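PDB 7DMB: putative methyltransferase from Emericella variicolor, which binds S-adenosyl-L-homocysteine, the by-product of methyl transfer, and probably acts as a trans-acting methyltransferase in calbistrin biosynthesis. Local coordinates for residues A[71-74]-A[75-79]; A[96-99]-A[100-103]; A[142-145]-A[146-149]; A[152-155]-A[156-160]. All blocks are in the same frame, centred on the assembly; numbering follows the deposited sequence.

How the contacts relate
All four contacts are local, each between residues three to five apart along a helix or at its C-terminal end, and they come in series along the chain. Contact 1 lies at the end of helix 56-79 and contact 2 at the end of helix 85-101, the next helix; their centres are about 14 Å apart and Ile71 packs on Phe101. Contacts 3 and 4 share helix 140-157, with centres about 15 Å apart. Contact 1 touches all the others: Met73 reaches Val149 of contact 3, and Lys76 and Leu77 meet Val153 and Val154 of contact 4. Helix 56-79 thus joins the other two in a helical region preceding the mixed sheet of the methyltransferase fold, with contact 3 nearest the bound S-adenosyl-L-homocysteine.

Contact 1 of 4, residues A[71-74]-A[75-79]; sequences IQMQ and EKLKS
Met73 and Leu77 stand one turn apart, and their ends only just meet, Met73 CE lying 4.5 Å from Leu77 CD1. Closer packing is made by the base of the leucine: its CB rests 3.4 Å from Met73 O, the carbonyl oxygen that also accepts the Leu77 N-H at 2.7 Å. That bond is nearly straight, with an N-H...O angle of 161°. Both side chains are apolar and buried, which suits the side of the helix they share; the flexible methionine fits among Tyr90 and Leu94 of helix 85-101 and Val149 and Val153 of helix 140-157.

The next pair, Gln74 and Lys78, meets differently. The lysine folds its aliphatic part over the backbone of the turn before, and its CG comes 3.2 Å from Gln74 O, which takes the Lys78 N-H at 3.1 Å. This i to i+4 pattern is that of an alpha-helix, here the last turns of helix 56-79. The pattern is broken at Glu75, whose N has no bond to the preceding turn: a water stands between, 3.0 Å from both Ile71 O, to which it donates, and Glu75 N, from which it accepts. Gln74 turns its amide back along the helix, its chain bent at chi2 (-56°), and NE2 bonds to Ala70 O. Glu75, by contrast, runs out extended on the exposed side, as a charged residue can. Its carbonyl oxygen is used by the short side chain of Ser79, whose OG donates to Glu75 O at 2.9 Å. Lys76 leads away from this turn to a cation-pi contact with Tyr150.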
loop_
_atom_site.group_PDB
_atom_site.type_symbol
_atom_site.label_atom_id
_atom_site.label_comp_id
_atom_site.label_asym_id
_atom_site.label_seq_id
_atom_site.Cartn_x
_atom_site.Cartn_y
_atom_site.Cartn_z
ATOM N N ILE A 71 -16.130 -12.339 -12.153
ATOM C CA ILE A 71 -17.024 -13.234 -12.894
ATOM C C ILE A 71 -17.798 -12.454 -13.947
ATOM O O ILE A 71 -17.899 -12.865 -15.110
ATOM C CB ILE A 71 -17.988 -13.945 -11.926
ATOM C CG1 ILE A 71 -17.228 -14.863 -10.956
ATOM C CG2 ILE A 71 -19.071 -14.715 -12.717
ATOM C CD1 ILE A 71 -18.065 -15.290 -9.722
ATOM N N GLN A 72 -18.340 -11.299 -13.548
ATOM C CA GLN A 72 -19.138 -10.466 -14.434
ATOM C C GLN A 72 -18.321 -9.889 -15.573
ATOM O O GLN A 72 -18.901 -9.453 -16.566
ATOM C CB GLN A 72 -19.791 -9.329 -13.629
ATOM C CG GLN A 72 -21.130 -8.843 -14.173
ATOM C CD GLN A 72 -22.261 -9.835 -13.954
ATOM O OE1 GLN A 72 -22.076 -10.887 -13.356
ATOM N NE2 GLN A 72 -23.443 -9.494 -14.441
ATOM N N MET A 73 -16.990 -9.867 -15.445
ATOM C CA MET A 73 -16.129 -9.294 -16.471
ATOM C C MET A 73 -15.763 -10.266 -17.583
ATOM O O MET A 73 -15.275 -9.826 -18.630
ATOM C CB MET A 73 -14.839 -8.775 -15.834
ATOM C CG MET A 73 -15.008 -7.438 -15.160
ATOM S SD MET A 73 -13.787 -7.212 -13.856
ATOM C CE MET A 73 -12.373 -6.716 -14.846
ATOM N N GLN A 74 -15.980 -11.563 -17.382
ATOM C CA GLN A 74 -15.416 -12.564 -18.286
ATOM C C GLN A 74 -15.903 -12.363 -19.717
ATOM O O GLN A 74 -15.100 -12.238 -20.648
ATOM C CB GLN A 74 -15.751 -13.973 -17.786
ATOM C CG GLN A 74 -15.096 -14.284 -16.444
ATOM C CD GLN A 74 -13.584 -14.108 -16.478
ATOM O OE1 GLN A 74 -12.902 -14.692 -17.336
ATOM N NE2 GLN A 74 -13.046 -13.308 -15.543
ATOM N N GLU A 75 -17.221 -12.326 -19.914
ATOM C CA GLU A 75 -17.732 -12.211 -21.275
ATOM C C GLU A 75 -17.397 -10.850 -21.867
ATOM O O GLU A 75 -17.110 -10.742 -23.066
ATOM C CB GLU A 75 -19.247 -12.460 -21.304
ATOM C CG GLU A 75 -19.805 -12.485 -22.731
ATOM C CD GLU A 75 -21.314 -12.662 -22.799
ATOM O OE1 GLU A 75 -21.912 -13.164 -21.821
ATOM O OE2 GLU A 75 -21.901 -12.299 -23.844
ATOM N N LYS A 76 -17.388 -9.816 -21.028
ATOM C CA LYS A 76 -17.029 -8.482 -21.484
ATOM C C LYS A 76 -15.578 -8.442 -21.957
ATOM O O LYS A 76 -15.273 -7.909 -23.034
ATOM C CB LYS A 76 -17.269 -7.484 -20.343
ATOM C CG LYS A 76 -17.882 -6.171 -20.771
ATOM C CD LYS A 76 -18.222 -5.261 -19.585
ATOM C CE LYS A 76 -17.913 -3.798 -19.910
ATOM N NZ LYS A 76 -18.427 -2.888 -18.891
ATOM N N LEU A 77 -14.675 -9.033 -21.176
ATOM C CA LEU A 77 -13.261 -9.004 -21.527
ATOM C C LEU A 77 -12.995 -9.747 -22.829
ATOM O O LEU A 77 -12.210 -9.284 -23.664
ATOM C CB LEU A 77 -12.432 -9.596 -20.390
ATOM C CG LEU A 77 -11.784 -8.533 -19.494
ATOM C CD1 LEU A 77 -11.066 -9.173 -18.331
ATOM C CD2 LEU A 77 -10.838 -7.685 -20.324
ATOM N N LYS A 78 -13.660 -10.888 -23.035
ATOM C CA LYS A 78 -13.334 -11.734 -24.180
ATOM C C LYS A 78 -13.763 -11.098 -25.500
ATOM O O LYS A 78 -13.057 -11.212 -26.505
ATOM C CB LYS A 78 -13.976 -13.108 -24.002
ATOM C CG LYS A 78 -13.407 -13.917 -22.840
ATOM C CD LYS A 78 -11.910 -13.641 -22.595
ATOM C CE LYS A 78 -11.009 -14.397 -23.607
ATOM N NZ LYS A 78 -9.541 -14.349 -23.334
ATOM N N SER A 79 -14.899 -10.411 -25.523
ATOM C CA SER A 79 -15.292 -9.728 -26.748
ATOM C C SER A 79 -14.592 -8.382 -26.941
ATOM O O SER A 79 -14.757 -7.763 -28.001
ATOM C CB SER A 79 -16.811 -9.529 -26.783
ATOM O OG SER A 79 -17.318 -9.204 -25.502
HETATM O O HOH W 1 -19.230 -12.947 -17.810
#

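Contact 2 of 4, residues A[96-99]-A[100-103]; sequences SEYE and RFKQ
Ser96 and Arg100 begin the contact at the C-terminal end of helix 85-101, where Arg100 N makes a weak hydrogen bond to Ser96 O. The arginine also lies alongside Glu97, both side chains pointing the same way. Their charges form a salt bridge, although the exact positions of the charged atoms are doubtful; Glu97 OE2 has a second partner in Tyr106 OH. Glu97 O accepts from Phe101 N at 3.2 Å and lies over one face of the Phe101 ring.

Tyr98 crosses Phe101 at about a right angle. Its CA sits over that same ring, 4.0 Å from the centroid, in a CH-pi contact. Phe101 is buried, as suits an aromatic that packs against Val67 and Ile71 of helix 56-79, whereas the tyrosine ring also borders the aliphatic part of Lys102, with Tyr98 CE2 3.5 Å from Lys102 CE.

Glu99 and Lys102 are exposed and of opposite charge, and run side by side in a salt bridge. The lysine bends at chi3 (-76°), bringing its ammonium to the carboxylate: Lys102 NZ meets Glu99 OE1 at 2.8 Å on the syn side, 31° out of the carboxylate plane.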
loop_
_atom_site.group_PDB
_atom_site.type_symbol
_atom_site.label_atom_id
_atom_site.label_comp_id
_atom_site.label_asym_id
_atom_site.label_seq_id
_atom_site.Cartn_x
_atom_site.Cartn_y
_atom_site.Cartn_z
ATOM N N SER A 96 -7.905 -17.180 -15.690
ATOM C CA SER A 96 -7.378 -18.286 -14.900
ATOM C C SER A 96 -7.883 -18.228 -13.461
ATOM O O SER A 96 -8.156 -19.266 -12.849
ATOM C CB SER A 96 -5.852 -18.285 -14.955
ATOM O OG SER A 96 -5.313 -17.433 -13.965
ATOM N N GLU A 97 -8.052 -17.022 -12.909
ATOM C CA GLU A 97 -8.619 -16.916 -11.566
ATOM C C GLU A 97 -10.099 -17.304 -11.570
ATOM O O GLU A 97 -10.562 -18.010 -10.671
ATOM C CB GLU A 97 -8.395 -15.502 -11.018
ATOM C CG GLU A 97 -8.282 -15.387 -9.490
ATOM C CD GLU A 97 -7.086 -16.132 -8.879
ATOM O OE1 GLU A 97 -6.044 -16.301 -9.535
ATOM O OE2 GLU A 97 -7.184 -16.534 -7.707
ATOM N N TYR A 98 -10.845 -16.889 -12.595
ATOM C CA TYR A 98 -12.231 -17.329 -12.746
ATOM C C TYR A 98 -12.362 -18.856 -12.740
ATOM O O TYR A 98 -13.354 -19.400 -12.236
ATOM C CB TYR A 98 -12.817 -16.755 -14.036
ATOM C CG TYR A 98 -14.101 -17.419 -14.480
ATOM C CD1 TYR A 98 -15.315 -17.041 -13.927
ATOM C CD2 TYR A 98 -14.098 -18.430 -15.456
ATOM C CE1 TYR A 98 -16.491 -17.625 -14.324
ATOM C CE2 TYR A 98 -15.273 -19.028 -15.854
ATOM C CZ TYR A 98 -16.472 -18.622 -15.289
ATOM O OH TYR A 98 -17.665 -19.203 -15.666
ATOM N N GLU A 99 -11.384 -19.566 -13.311
ATOM C CA GLU A 99 -11.389 -21.018 -13.192
ATOM C C GLU A 99 -11.240 -21.450 -11.740
ATOM O O GLU A 99 -11.825 -22.458 -11.341
ATOM C CB GLU A 99 -10.286 -21.629 -14.069
ATOM C CG GLU A 99 -10.521 -21.410 -15.557
ATOM C CD GLU A 99 -11.866 -21.985 -16.026
ATOM O OE1 GLU A 99 -12.164 -23.144 -15.679
ATOM O OE2 GLU A 99 -12.623 -21.283 -16.735
ATOM N N ARG A 100 -10.519 -20.670 -10.922
ATOM C CA ARG A 100 -10.349 -21.019 -9.513
ATOM C C ARG A 100 -11.639 -20.857 -8.705
ATOM O O ARG A 100 -11.831 -21.567 -7.706
ATOM C CB ARG A 100 -9.239 -20.172 -8.879
ATOM C CG ARG A 100 -7.808 -20.525 -9.274
ATOM C CD ARG A 100 -6.817 -19.649 -8.484
ATOM N NE ARG A 100 -6.783 -19.970 -7.050
ATOM C CZ ARG A 100 -6.293 -19.169 -6.100
ATOM N NH1 ARG A 100 -5.781 -17.981 -6.409
ATOM N NH2 ARG A 100 -6.298 -19.561 -4.833
ATOM N N PHE A 101 -12.518 -19.924 -9.094
ATOM C CA PHE A 101 -13.787 -19.743 -8.384
ATOM C C PHE A 101 -14.678 -20.978 -8.490
ATOM O O PHE A 101 -15.475 -21.250 -7.588
ATOM C CB PHE A 101 -14.580 -18.558 -8.943
ATOM C CG PHE A 101 -13.826 -17.265 -9.019
ATOM C CD1 PHE A 101 -12.778 -16.990 -8.170
ATOM C CD2 PHE A 101 -14.205 -16.310 -9.943
ATOM C CE1 PHE A 101 -12.091 -15.785 -8.254
ATOM C CE2 PHE A 101 -13.545 -15.112 -10.030
ATOM C CZ PHE A 101 -12.480 -14.841 -9.178
ATOM N N LYS A 102 -14.598 -21.702 -9.598
ATOM C CA LYS A 102 -15.427 -22.880 -9.847
ATOM C C LYS A 102 -14.905 -24.141 -9.166
ATOM O O LYS A 102 -15.518 -25.207 -9.308
ATOM C CB LYS A 102 -15.537 -23.099 -11.350
ATOM C CG LYS A 102 -15.990 -21.839 -12.056
ATOM C CD LYS A 102 -16.198 -22.047 -13.543
ATOM C CE LYS A 102 -14.878 -22.115 -14.255
ATOM N NZ LYS A 102 -14.967 -22.981 -15.457
ATOM N N GLN A 103 -13.791 -24.045 -8.442
ATOM C CA GLN A 103 -13.213 -25.058 -7.582
ATOM C C GLN A 103 -13.514 -24.738 -6.116
ATOM O O GLN A 103 -13.682 -23.568 -5.753
ATOM C CB GLN A 103 -11.693 -25.148 -7.787
ATOM C CG GLN A 103 -11.283 -25.748 -9.124
ATOM C CD GLN A 103 -11.814 -27.169 -9.316
ATOM O OE1 GLN A 103 -11.656 -28.031 -8.445
ATOM N NE2 GLN A 103 -12.453 -27.415 -10.461
HETATM O O HOH W 2 -12.113 -24.873 -12.557
#

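Contact 3 of 4, residues A[142-145]-A[146-149]; sequences VIEG and PWRV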
loop_
_atom_site.group_PDB
_atom_site.type_symbol
_atom_site.label_atom_id
_atom_site.label_comp_id
_atom_site.label_asym_id
_atom_site.label_seq_id
_atom_site.Cartn_x
_atom_site.Cartn_y
_atom_site.Cartn_z
ATOM N N VAL A 142 -13.450 0.316 -1.067
ATOM C CA VAL A 142 -12.996 -1.027 -1.411
ATOM C C VAL A 142 -14.090 -1.870 -2.057
ATOM O O VAL A 142 -13.778 -2.917 -2.625
ATOM C CB VAL A 142 -12.405 -1.739 -0.176
ATOM C CG1 VAL A 142 -11.154 -1.018 0.277
ATOM C CG2 VAL A 142 -13.407 -1.808 0.965
ATOM N N ILE A 143 -15.351 -1.447 -1.999
ATOM C CA ILE A 143 -16.435 -2.124 -2.705
ATOM C C ILE A 143 -16.741 -1.446 -4.033
ATOM O O ILE A 143 -16.965 -2.116 -5.045
ATOM C CB ILE A 143 -17.688 -2.183 -1.810
ATOM C CG1 ILE A 143 -17.394 -3.002 -0.551
ATOM C CG2 ILE A 143 -18.896 -2.762 -2.575
ATOM C CD1 ILE A 143 -16.866 -4.390 -0.836
ATOM N N GLU A 144 -16.733 -0.112 -4.026
ATOM C CA GLU A 144 -17.011 0.671 -5.222
ATOM C C GLU A 144 -15.895 0.556 -6.234
ATOM O O GLU A 144 -16.151 0.627 -7.442
ATOM C CB GLU A 144 -17.211 2.153 -4.852
ATOM C CG GLU A 144 -17.746 2.998 -5.984
ATOM C CD GLU A 144 -19.212 2.709 -6.266
ATOM O OE1 GLU A 144 -19.806 1.866 -5.560
ATOM O OE2 GLU A 144 -19.774 3.335 -7.179
ATOM N N GLY A 145 -14.655 0.415 -5.758
ATOM C CA GLY A 145 -13.497 0.310 -6.615
ATOM C C GLY A 145 -13.614 -0.836 -7.600
ATOM O O GLY A 145 -13.566 -0.648 -8.819
ATOM N N PRO A 146 -13.755 -2.057 -7.090
ATOM C CA PRO A 146 -13.909 -3.199 -8.017
ATOM C C PRO A 146 -15.121 -3.064 -8.936
ATOM O O PRO A 146 -15.033 -3.405 -10.125
ATOM C CB PRO A 146 -14.014 -4.416 -7.077
ATOM C CG PRO A 146 -14.233 -3.847 -5.699
ATOM C CD PRO A 146 -13.640 -2.474 -5.683
ATOM N N TRP A 147 -16.235 -2.531 -8.430
ATOM C CA TRP A 147 -17.394 -2.287 -9.282
ATOM C C TRP A 147 -17.016 -1.418 -10.478
ATOM O O TRP A 147 -17.364 -1.727 -11.630
ATOM C CB TRP A 147 -18.528 -1.633 -8.486
ATOM C CG TRP A 147 -19.493 -0.968 -9.413
ATOM C CD1 TRP A 147 -19.486 0.343 -9.819
ATOM C CD2 TRP A 147 -20.553 -1.602 -10.123
ATOM N NE1 TRP A 147 -20.494 0.554 -10.724
ATOM C CE2 TRP A 147 -21.167 -0.622 -10.923
ATOM C CE3 TRP A 147 -21.050 -2.910 -10.153
ATOM C CZ2 TRP A 147 -22.266 -0.904 -11.735
ATOM C CZ3 TRP A 147 -22.143 -3.192 -10.969
ATOM C CH2 TRP A 147 -22.737 -2.194 -11.744
ATOM N N ARG A 148 -16.281 -0.331 -10.220
ATOM C CA ARG A 148 -15.844 0.559 -11.299
ATOM C C ARG A 148 -14.902 -0.137 -12.279
ATOM O O ARG A 148 -14.917 0.172 -13.478
ATOM C CB ARG A 148 -15.135 1.795 -10.735
ATOM C CG ARG A 148 -15.997 2.821 -10.023
ATOM C CD ARG A 148 -15.121 4.042 -9.698
ATOM N NE ARG A 148 -15.831 5.007 -8.871
ATOM C CZ ARG A 148 -15.310 6.123 -8.383
ATOM N NH1 ARG A 148 -14.043 6.437 -8.617
ATOM N NH2 ARG A 148 -16.072 6.922 -7.652
ATOM N N VAL A 149 -14.041 -1.031 -11.788
ATOM C CA VAL A 149 -13.160 -1.764 -12.691
ATOM C C VAL A 149 -13.989 -2.623 -13.637
ATOM O O VAL A 149 -13.793 -2.611 -14.859
ATOM C CB VAL A 149 -12.155 -2.607 -11.889
ATOM C CG1 VAL A 149 -11.575 -3.711 -12.777
ATOM C CG2 VAL A 149 -11.066 -1.712 -11.304
#
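Pro146 presses its ring against the turn before it, and here the contact is tight: CD lies 3.1 Å from Val142 O, and CG 3.3 Å from Ile143 O. A proline nitrogen has no hydrogen to give, CD standing where an N-H would be, and the helix is kinked where its bond to the preceding turn is missing. Gly145, directly before it, has no side chain to compete for the space near Pro146 CD. The proline is buried, with Tyr319, Phe322 and Met323 of helix 319-324 among its neighbours.

Beyond the kink the helical ladder recovers by steps. Trp147 N reaches Ile143 O only in a weak bond of 3.5 Å, while Arg148 N donates to Glu144 O at 2.9 Å and Val149 N to Gly145 O at 3.0 Å. This is a proline kink in the first half of helix 140-157, part of the helical region beside the methyltransferase fold; the side chain of Val142 is about 12 Å from the bound S-adenosyl-L-homocysteine.

The partly exposed side, that of Glu144 and Trp147, is looser. These two side chains run alongside each other, carboxylate and indole planes 36° apart, and Glu144 OE2 is no nearer to Trp147 CD1 than 4.0 Å. With CG anti to the backbone N (chi1 -170°) and a bend at chi2, the carboxylate is directed to Arg131, its salt-bridge partner, which also makes a cation-pi contact with Trp147. Arg148, which is buried, stretches past Glu144 without pairing with it, NE standing 4.0 Å from Glu144 CG. Its extended chain suits a longer reach, since NH1 donates to Lys169 O.

Contact 4 of 4, residues A[152-155]-A[156-160]; sequences NVVD and IVEGR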
loop_
_atom_site.group_PDB
_atom_site.type_symbol
_atom_site.label_atom_id
_atom_site.label_comp_id
_atom_site.label_asym_id
_atom_site.label_seq_id
_atom_site.Cartn_x
_atom_site.Cartn_y
_atom_site.Cartn_z
ATOM N N ASN A 152 -15.994 -0.381 -16.206
ATOM C CA ASN A 152 -15.262 0.388 -17.207
ATOM C C ASN A 152 -14.255 -0.446 -17.984
ATOM O O ASN A 152 -13.508 0.114 -18.790
ATOM C CB ASN A 152 -14.519 1.560 -16.552
ATOM C CG ASN A 152 -15.440 2.575 -15.966
ATOM O OD1 ASN A 152 -15.881 3.499 -16.655
ATOM N ND2 ASN A 152 -15.738 2.425 -14.677
ATOM N N VAL A 153 -14.210 -1.759 -17.761
ATOM C CA VAL A 153 -13.059 -2.541 -18.208
ATOM C C VAL A 153 -12.865 -2.427 -19.719
ATOM O O VAL A 153 -11.735 -2.241 -20.196
ATOM C CB VAL A 153 -13.195 -4.003 -17.742
ATOM C CG1 VAL A 153 -14.453 -4.637 -18.287
ATOM C CG2 VAL A 153 -11.951 -4.788 -18.125
ATOM N N VAL A 154 -13.955 -2.478 -20.492
ATOM C CA VAL A 154 -13.845 -2.398 -21.951
ATOM C C VAL A 154 -13.300 -1.040 -22.380
ATOM O O VAL A 154 -12.348 -0.964 -23.159
ATOM C CB VAL A 154 -15.198 -2.698 -22.626
ATOM C CG1 VAL A 154 -15.150 -2.297 -24.134
ATOM C CG2 VAL A 154 -15.569 -4.188 -22.458
ATOM N N ASP A 155 -13.890 0.049 -21.883
ATOM C CA ASP A 155 -13.329 1.372 -22.149
ATOM C C ASP A 155 -11.868 1.457 -21.733
ATOM O O ASP A 155 -11.097 2.204 -22.339
ATOM C CB ASP A 155 -14.117 2.459 -21.418
ATOM C CG ASP A 155 -15.415 2.811 -22.112
ATOM O OD1 ASP A 155 -15.683 2.267 -23.198
ATOM O OD2 ASP A 155 -16.174 3.635 -21.561
ATOM N N ILE A 156 -11.466 0.707 -20.709
ATOM C CA ILE A 156 -10.078 0.781 -20.270
ATOM C C ILE A 156 -9.174 -0.020 -21.206
ATOM O O ILE A 156 -8.192 0.515 -21.739
ATOM C CB ILE A 156 -9.946 0.331 -18.801
ATOM C CG1 ILE A 156 -10.700 1.297 -17.872
ATOM C CG2 ILE A 156 -8.457 0.218 -18.398
ATOM C CD1 ILE A 156 -10.937 0.769 -16.471
ATOM N N VAL A 157 -9.501 -1.295 -21.463
ATOM C CA VAL A 157 -8.606 -2.088 -22.316
ATOM C C VAL A 157 -8.656 -1.630 -23.763
ATOM O O VAL A 157 -7.740 -1.938 -24.536
ATOM C CB VAL A 157 -8.898 -3.601 -22.272
ATOM C CG1 VAL A 157 -8.846 -4.134 -20.844
ATOM C CG2 VAL A 157 -10.230 -3.915 -22.958
ATOM N N GLU A 158 -9.690 -0.902 -24.163
ATOM C CA GLU A 158 -9.713 -0.370 -25.514
ATOM C C GLU A 158 -9.147 1.043 -25.612
ATOM O O GLU A 158 -9.213 1.646 -26.690
ATOM C CB GLU A 158 -11.129 -0.427 -26.074
ATOM C CG GLU A 158 -11.642 -1.866 -26.106
ATOM C CD GLU A 158 -12.821 -2.085 -27.031
ATOM O OE1 GLU A 158 -13.439 -1.092 -27.497
ATOM O OE2 GLU A 158 -13.132 -3.267 -27.282
ATOM N N GLY A 159 -8.586 1.578 -24.525
ATOM C CA GLY A 159 -7.857 2.839 -24.590
ATOM C C GLY A 159 -8.704 4.086 -24.671
ATOM O O GLY A 159 -8.222 5.117 -25.149
ATOM N N ARG A 160 -9.954 4.029 -24.216
ATOM C CA ARG A 160 -10.822 5.199 -24.190
ATOM C C ARG A 160 -10.836 5.904 -22.840
ATOM O O ARG A 160 -11.175 7.088 -22.784
ATOM C CB ARG A 160 -12.255 4.806 -24.575
ATOM C CG ARG A 160 -12.444 4.550 -26.083
ATOM C CD ARG A 160 -13.900 4.409 -26.464
ATOM N NE ARG A 160 -14.495 3.228 -25.836
ATOM C CZ ARG A 160 -14.386 1.985 -26.307
ATOM N NH1 ARG A 160 -13.696 1.748 -27.417
ATOM N NH2 ARG A 160 -14.963 0.975 -25.668
HETATM O O HOH W 3 -16.689 4.894 -24.155
#
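Arg160 turns back on the helix it has just left and holds one oxygen of each of two acidic side chains, Asp155 OD1 and Glu158 OE1, close to the plane of its guanidinium group. The turn that allows this is a Schellman motif, which ends helix 140-157: Arg160 N donates to Asp155 O at 2.9 Å, and Gly159 N to Ile156 O at 3.0 Å. Gly159 is the C-prime residue, and its positive phi (77°) is a conformation that a residue without a side chain adopts readily.

Before the turn the helix is kinked, the N-H groups of Val154 and Asp155 lacking bonds to the preceding turn; the i to i+4 ladder resumes with Ile156 N to Asn152 O. Asn152 CB touches Ile156 CD1, and the buried valines Val153 and Val157 lie side by side, Val153 CG2 4.2 Å from Val157 CG1; branched apolar residues suit this side, which faces Met73 and Leu77 of helix 56-79 and Phe87 of helix 85-101. Val154 CG1 meets the edge of the guanidinium, 3.6 Å from Arg160 NH2, and also borders Glu158 CD.

In this salt-bridge network, Asp155 OD1 accepts from both NE and NH2 of Arg160, with the carboxylate and guanidinium planes 89° apart. Two donors on one oxygen, with Glu158 on another edge, should fix the rotation of the arginine. The Glu158 chain is extended beyond CG, its OE2 bonding to Thr81 N, while Glu158 OE1 takes Arg160 NH1 at 2.9 Å through its anti lone pair.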